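Local coordinates for protein putative rRNA methyltransferase (Sorangium cellulosum, PDB 4RWZ) that probably methylates the 16S ribosomal RNA of the small ribosomal subunit, a modification associated with resistance to aminoglycoside antibiotics, at residues L28-T33 / R37-S42; P169-A174 / R207-E212. One frame throughout, in Å; residues are numbered along the deposited sequence.

Contact 1: L28-T33 / R37-S42; sequences LIDVGT and RFVYRS
Asp30 and Phe38 both hold CG anti to the backbone N (chi1 -179° and 171°), and these two torsions bring the carboxylate and the phenyl ring together. They meet where the inner strand 26-31 of a class I, Rossmann-like methyltransferase sheet passes through a glycine-containing turn into helix 37-45, the first half of a beta-alpha-beta unit closed by strand 49-55. The short segments 28-31 and 37-42 run nearly antiparallel, with their axes 9.4 Å apart. In this fold the turn after the first strand usually borders the S-adenosylmethionine pocket; the same role is likely here, although no cofactor is part of the contact.

Asp30 OD2 lies 3.6 Å from Phe38 CD2, the carboxylate plane inclined 56° to the ring. On the same aspartate, CB packs 3.5 Å from Val39 CG2, a methyl that also lies against Thr33 OG1. The carboxylate is pinned through both oxygens: Thr33 OG1 donates to OD2 at 2.7 Å, meeting it on the anti side, while OD1 pairs with Thr102 OG1 of the neighbouring strand 98-104. This double grip should restrict rotation of the carboxylate. Farther back along the strand, Leu28 sends CD2 to within 3.7 Å of Ser42 CB, and the same methyl comes obliquely to the Phe38 ring, nearest CE2.

A water links the turn to the start of the helix, donating to Thr33 O and accepting from Phe38 N. One helical turn on, Ser42 OG sits over the centre of one face of the Phe38 ring, 3.6 Å above its plane. That hydroxyl donates to Phe38 O at 2.8 Å, while Ser42 N reaches the same carbonyl oxygen from the opposite face of its plane.

Contact 2: P169-A174 / R207-E212; sequences PAYRAA and RLLTAE
Tyr171, Leu209 and Ala211 make up this contact, in which the last turn of helix 160-172 sends a tyrosine against strand 207-213. The strand is antiparallel to both its neighbours, 133-139 and 176-183, in the mixed sheet of the Rossmann-like methyltransferase fold, and it is the seventh strand that distinguishes this fold from the all-parallel Rossmann sheet. Helix 160-172 leads into the edge strand 176-183, yet its tyrosine reaches past that edge to the next strand in.

The phenol spans two strand residues. Near its base, CD2 of Tyr171 packs 4.2 Å from Ala211 CB, the pair closest in backbone register. At the far end, Leu209 approaches from the opposite direction, its CD2 4.1 Å from Tyr171 CZ. With CG anti to the backbone nitrogen (chi1 178°), Leu209 swings its methyls to the phenolic end, CD2 foremost. Ile178 of the edge strand, Leu122 of helix 119-127 and Pro117 also touch the tyrosine.

The buried hydroxyl is nevertheless satisfied: Tyr171 OH is hydrogen-bonded to the backbone oxygen of Leu114 and also lies 3.6 Å from Leu209 CD2.

Both contacts are built on one seven-stranded sheet, but on different parts of it: contact 1 on strand 26-31, third in the strand order, and contact 2 on strand 207-213, with strands 98-104 and 133-139 between them. Their centres lie about 21 Å apart and their nearest atoms about 10 Å apart, so they do not touch. Contact 1 is the more central, about 8 Å from the centre of the chain against 14 Å for contact 2. It includes the turn expected to border the cofactor pocket, whereas contact 2 is helix-on-sheet packing in the C-terminal half, joined to contact 1 through the sheet.

Contact 1: L28-T33 / R37-S42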
loop_
_atom_site.group_PDB
_atom_site.type_symbol
_atom_site.label_atom_id
_atom_site.label_comp_id
_atom_site.label_asym_id
_atom_site.label_seq_id
_atom_site.Cartn_x
_atom_site.Cartn_y
_atom_site.Cartn_z
ATOM N N LEU A 28 6.998 6.165 1.439
ATOM C CA LEU A 28 5.654 5.881 0.973
ATOM C C LEU A 28 5.639 4.435 0.515
ATOM O O LEU A 28 6.594 3.987 -0.129
ATOM C CB LEU A 28 5.334 6.807 -0.220
ATOM C CG LEU A 28 4.214 6.439 -1.161
ATOM C CD1 LEU A 28 2.838 6.557 -0.494
ATOM C CD2 LEU A 28 4.269 7.388 -2.413
ATOM N N ILE A 29 4.611 3.681 0.922
ATOM C CA ILE A 29 4.447 2.321 0.390
ATOM C C ILE A 29 3.093 2.240 -0.245
ATOM O O ILE A 29 2.074 2.587 0.370
ATOM C CB ILE A 29 4.605 1.258 1.487
ATOM C CG1 ILE A 29 6.018 1.424 2.120
ATOM C CG2 ILE A 29 4.326 -0.177 0.888
ATOM C CD1 ILE A 29 6.276 0.406 3.314
ATOM N N ASP A 30 3.050 1.764 -1.487
ATOM C CA ASP A 30 1.787 1.659 -2.214
ATOM C C ASP A 30 1.484 0.179 -2.392
ATOM O O ASP A 30 2.198 -0.482 -3.108
ATOM C CB ASP A 30 1.954 2.328 -3.602
ATOM C CG ASP A 30 0.655 2.303 -4.448
ATOM O OD1 ASP A 30 -0.442 2.544 -3.865
ATOM O OD2 ASP A 30 0.700 2.105 -5.733
ATOM N N VAL A 31 0.432 -0.339 -1.750
ATOM C CA VAL A 31 0.169 -1.795 -1.783
ATOM C C VAL A 31 -0.807 -2.093 -2.895
ATOM O O VAL A 31 -1.823 -1.382 -3.036
ATOM C CB VAL A 31 -0.406 -2.217 -0.402
ATOM C CG1 VAL A 31 -0.901 -3.647 -0.427
ATOM C CG2 VAL A 31 0.678 -2.063 0.588
ATOM N N GLY A 32 -0.469 -3.085 -3.730
ATOM C CA GLY A 32 -1.266 -3.430 -4.896
ATOM C C GLY A 32 -1.026 -2.408 -5.981
ATOM O O GLY A 32 -1.957 -1.874 -6.599
ATOM N N THR A 33 0.237 -2.145 -6.252
ATOM C CA THR A 33 0.557 -0.979 -7.117
ATOM C C THR A 33 0.283 -1.247 -8.625
ATOM O O THR A 33 0.349 -0.317 -9.470
ATOM C CB THR A 33 2.022 -0.594 -6.861
ATOM O OG1 THR A 33 2.301 0.703 -7.373
ATOM C CG2 THR A 33 2.931 -1.574 -7.605
ATOM N N ARG A 37 2.871 2.846 -11.808
ATOM C CA ARG A 37 3.050 4.194 -12.305
ATOM C C ARG A 37 2.776 5.233 -11.229
ATOM O O ARG A 37 3.429 6.297 -11.225
ATOM C CB ARG A 37 2.186 4.447 -13.542
ATOM C CG ARG A 37 2.778 3.752 -14.761
ATOM C CD ARG A 37 1.968 4.064 -16.014
ATOM N NE ARG A 37 2.614 3.306 -17.124
ATOM C CZ ARG A 37 2.296 3.482 -18.407
ATOM N NH1 ARG A 37 1.380 4.382 -18.734
ATOM N NH2 ARG A 37 2.908 2.776 -19.347
ATOM N N PHE A 38 1.892 4.897 -10.269
ATOM C CA PHE A 38 1.669 5.872 -9.179
ATOM C C PHE A 38 2.966 6.113 -8.397
ATOM O O PHE A 38 3.290 7.225 -7.944
ATOM C CB PHE A 38 0.587 5.332 -8.243
ATOM C CG PHE A 38 0.425 6.158 -6.967
ATOM C CD1 PHE A 38 -0.181 7.410 -7.001
ATOM C CD2 PHE A 38 0.928 5.693 -5.775
ATOM C CE1 PHE A 38 -0.308 8.158 -5.802
ATOM C CE2 PHE A 38 0.799 6.414 -4.580
ATOM C CZ PHE A 38 0.176 7.632 -4.608
ATOM N N VAL A 39 3.722 5.032 -8.225
ATOM C CA VAL A 39 4.997 5.103 -7.477
ATOM C C VAL A 39 6.052 5.811 -8.265
ATOM O O VAL A 39 6.806 6.644 -7.723
ATOM C CB VAL A 39 5.443 3.697 -7.010
ATOM C CG1 VAL A 39 6.892 3.654 -6.542
ATOM C CG2 VAL A 39 4.495 3.208 -5.872
ATOM N N TYR A 40 6.138 5.520 -9.556
ATOM C CA TYR A 40 7.064 6.287 -10.378
ATOM C C TYR A 40 6.819 7.809 -10.346
ATOM O O TYR A 40 7.744 8.616 -10.168
ATOM C CB TYR A 40 6.998 5.779 -11.838
ATOM C CG TYR A 40 8.068 6.404 -12.715
ATOM C CD1 TYR A 40 9.378 5.886 -12.766
ATOM C CD2 TYR A 40 7.787 7.516 -13.479
ATOM C CE1 TYR A 40 10.367 6.463 -13.569
ATOM C CE2 TYR A 40 8.786 8.107 -14.296
ATOM C CZ TYR A 40 10.061 7.567 -14.328
ATOM O OH TYR A 40 11.015 8.187 -15.115
ATOM N N ARG A 41 5.576 8.202 -10.544
ATOM C CA ARG A 41 5.240 9.624 -10.495
ATOM C C ARG A 41 5.504 10.213 -9.123
ATOM O O ARG A 41 5.991 11.352 -9.015
ATOM C CB ARG A 41 3.761 9.817 -10.839
ATOM C CG ARG A 41 3.463 9.548 -12.307
ATOM C CD ARG A 41 2.028 10.044 -12.706
ATOM N NE ARG A 41 0.984 9.254 -11.998
ATOM C CZ ARG A 41 0.450 8.126 -12.514
ATOM N NH1 ARG A 41 0.759 7.730 -13.730
ATOM N NH2 ARG A 41 -0.458 7.490 -11.866
ATOM N N SER A 42 5.154 9.475 -8.079
ATOM C CA SER A 42 5.364 10.014 -6.718
ATOM C C SER A 42 6.838 10.230 -6.436
ATOM O O SER A 42 7.252 11.232 -5.805
ATOM C CB SER A 42 4.750 9.103 -5.638
ATOM O OG SER A 42 3.326 8.984 -5.771
HETATM O O HOH W 1 0.301 2.454 -9.606
#

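Contact 2: P169-A174 / R207-E212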
loop_
_atom_site.group_PDB
_atom_site.type_symbol
_atom_site.label_atom_id
_atom_site.label_comp_id
_atom_site.label_asym_id
_atom_site.label_seq_id
_atom_site.Cartn_x
_atom_site.Cartn_y
_atom_site.Cartn_z
ATOM N N PRO A 169 -14.376 1.046 15.538
ATOM C CA PRO A 169 -13.845 0.172 16.584
ATOM C C PRO A 169 -12.898 -0.889 16.034
ATOM O O PRO A 169 -11.885 -1.189 16.685
ATOM C CB PRO A 169 -15.106 -0.507 17.151
ATOM C CG PRO A 169 -16.248 0.389 16.781
ATOM C CD PRO A 169 -15.848 0.959 15.441
ATOM N N ALA A 170 -13.207 -1.412 14.849
ATOM C CA ALA A 170 -12.405 -2.469 14.245
ATOM C C ALA A 170 -11.042 -1.905 13.823
ATOM O O ALA A 170 -9.991 -2.561 13.963
ATOM C CB ALA A 170 -13.116 -3.035 13.061
ATOM N N TYR A 171 -11.032 -0.711 13.252
ATOM C CA TYR A 171 -9.745 -0.114 12.900
ATOM C C TYR A 171 -8.923 0.135 14.181
ATOM O O TYR A 171 -7.724 -0.163 14.214
ATOM C CB TYR A 171 -9.933 1.195 12.083
ATOM C CG TYR A 171 -10.049 0.932 10.594
ATOM C CD1 TYR A 171 -11.140 0.245 10.069
ATOM C CD2 TYR A 171 -9.053 1.364 9.698
ATOM C CE1 TYR A 171 -11.251 -0.022 8.698
ATOM C CE2 TYR A 171 -9.153 1.130 8.339
ATOM C CZ TYR A 171 -10.258 0.426 7.844
ATOM O OH TYR A 171 -10.348 0.169 6.486
ATOM N N ARG A 172 -9.577 0.640 15.240
ATOM C CA ARG A 172 -8.870 0.848 16.494
ATOM C C ARG A 172 -8.316 -0.497 17.005
ATOM O O ARG A 172 -7.224 -0.543 17.596
ATOM C CB ARG A 172 -9.797 1.456 17.580
ATOM C CG ARG A 172 -9.848 2.899 17.488
ATOM C CD ARG A 172 -10.540 3.500 18.761
ATOM N NE ARG A 172 -10.636 4.939 18.637
ATOM C CZ ARG A 172 -11.727 5.631 18.950
ATOM N NH1 ARG A 172 -12.802 4.998 19.412
ATOM N NH2 ARG A 172 -11.735 6.954 18.817
ATOM N N ALA A 173 -9.105 -1.561 16.836
ATOM C CA ALA A 173 -8.690 -2.883 17.310
ATOM C C ALA A 173 -7.465 -3.375 16.527
ATOM O O ALA A 173 -6.882 -4.392 16.906
ATOM C CB ALA A 173 -9.834 -3.907 17.215
ATOM N N ALA A 174 -7.170 -2.756 15.372
ATOM C CA ALA A 174 -5.947 -3.091 14.595
ATOM C C ALA A 174 -4.820 -2.069 14.732
ATOM O O ALA A 174 -3.837 -2.144 14.000
ATOM C CB ALA A 174 -6.280 -3.314 13.052
ATOM N N ARG A 207 -14.666 6.628 -2.761
ATOM C CA ARG A 207 -14.630 7.058 -1.370
ATOM C C ARG A 207 -13.170 7.175 -0.935
ATOM O O ARG A 207 -12.318 6.365 -1.324
ATOM C CB ARG A 207 -15.397 6.069 -0.472
ATOM C CG ARG A 207 -14.995 6.064 1.036
ATOM C CD ARG A 207 -16.045 6.622 2.044
ATOM N NE ARG A 207 -17.449 6.499 1.617
ATOM C CZ ARG A 207 -18.441 7.284 2.052
ATOM N NH1 ARG A 207 -18.194 8.228 2.954
ATOM N NH2 ARG A 207 -19.684 7.120 1.608
ATOM N N LEU A 208 -12.884 8.194 -0.143
ATOM C CA LEU A 208 -11.559 8.355 0.460
ATOM C C LEU A 208 -11.649 7.998 1.923
ATOM O O LEU A 208 -12.517 8.497 2.632
ATOM C CB LEU A 208 -11.117 9.804 0.319
ATOM C CG LEU A 208 -9.919 10.238 1.157
ATOM C CD1 LEU A 208 -8.618 9.578 0.695
ATOM C CD2 LEU A 208 -9.818 11.812 1.120
ATOM N N LEU A 209 -10.821 7.057 2.371
ATOM C CA LEU A 209 -10.858 6.683 3.770
ATOM C C LEU A 209 -9.428 6.799 4.254
ATOM O O LEU A 209 -8.538 6.263 3.610
ATOM C CB LEU A 209 -11.338 5.230 3.905
ATOM C CG LEU A 209 -11.409 4.606 5.300
ATOM C CD1 LEU A 209 -12.454 5.357 6.109
ATOM C CD2 LEU A 209 -11.789 3.122 5.126
ATOM N N THR A 210 -9.176 7.496 5.350
ATOM C CA THR A 210 -7.792 7.606 5.812
ATOM C C THR A 210 -7.776 7.268 7.295
ATOM O O THR A 210 -8.783 7.378 7.986
ATOM C CB THR A 210 -7.156 9.035 5.625
ATOM O OG1 THR A 210 -7.766 9.948 6.544
ATOM C CG2 THR A 210 -7.288 9.544 4.174
ATOM N N ALA A 211 -6.648 6.770 7.785
ATOM C CA ALA A 211 -6.546 6.513 9.203
ATOM C C ALA A 211 -5.115 6.702 9.664
ATOM O O ALA A 211 -4.168 6.576 8.872
ATOM C CB ALA A 211 -7.032 5.070 9.529
ATOM N N GLU A 212 -4.955 7.004 10.931
ATOM C CA GLU A 212 -3.623 7.255 11.482
ATOM C C GLU A 212 -3.149 6.048 12.287
ATOM O O GLU A 212 -3.910 5.517 13.091
ATOM C CB GLU A 212 -3.666 8.491 12.406
ATOM C CG GLU A 212 -2.309 8.815 13.065
ATOM C CD GLU A 212 -2.389 10.038 14.000
ATOM O OE1 GLU A 212 -3.394 10.758 13.948
ATOM O OE2 GLU A 212 -1.471 10.252 14.806
#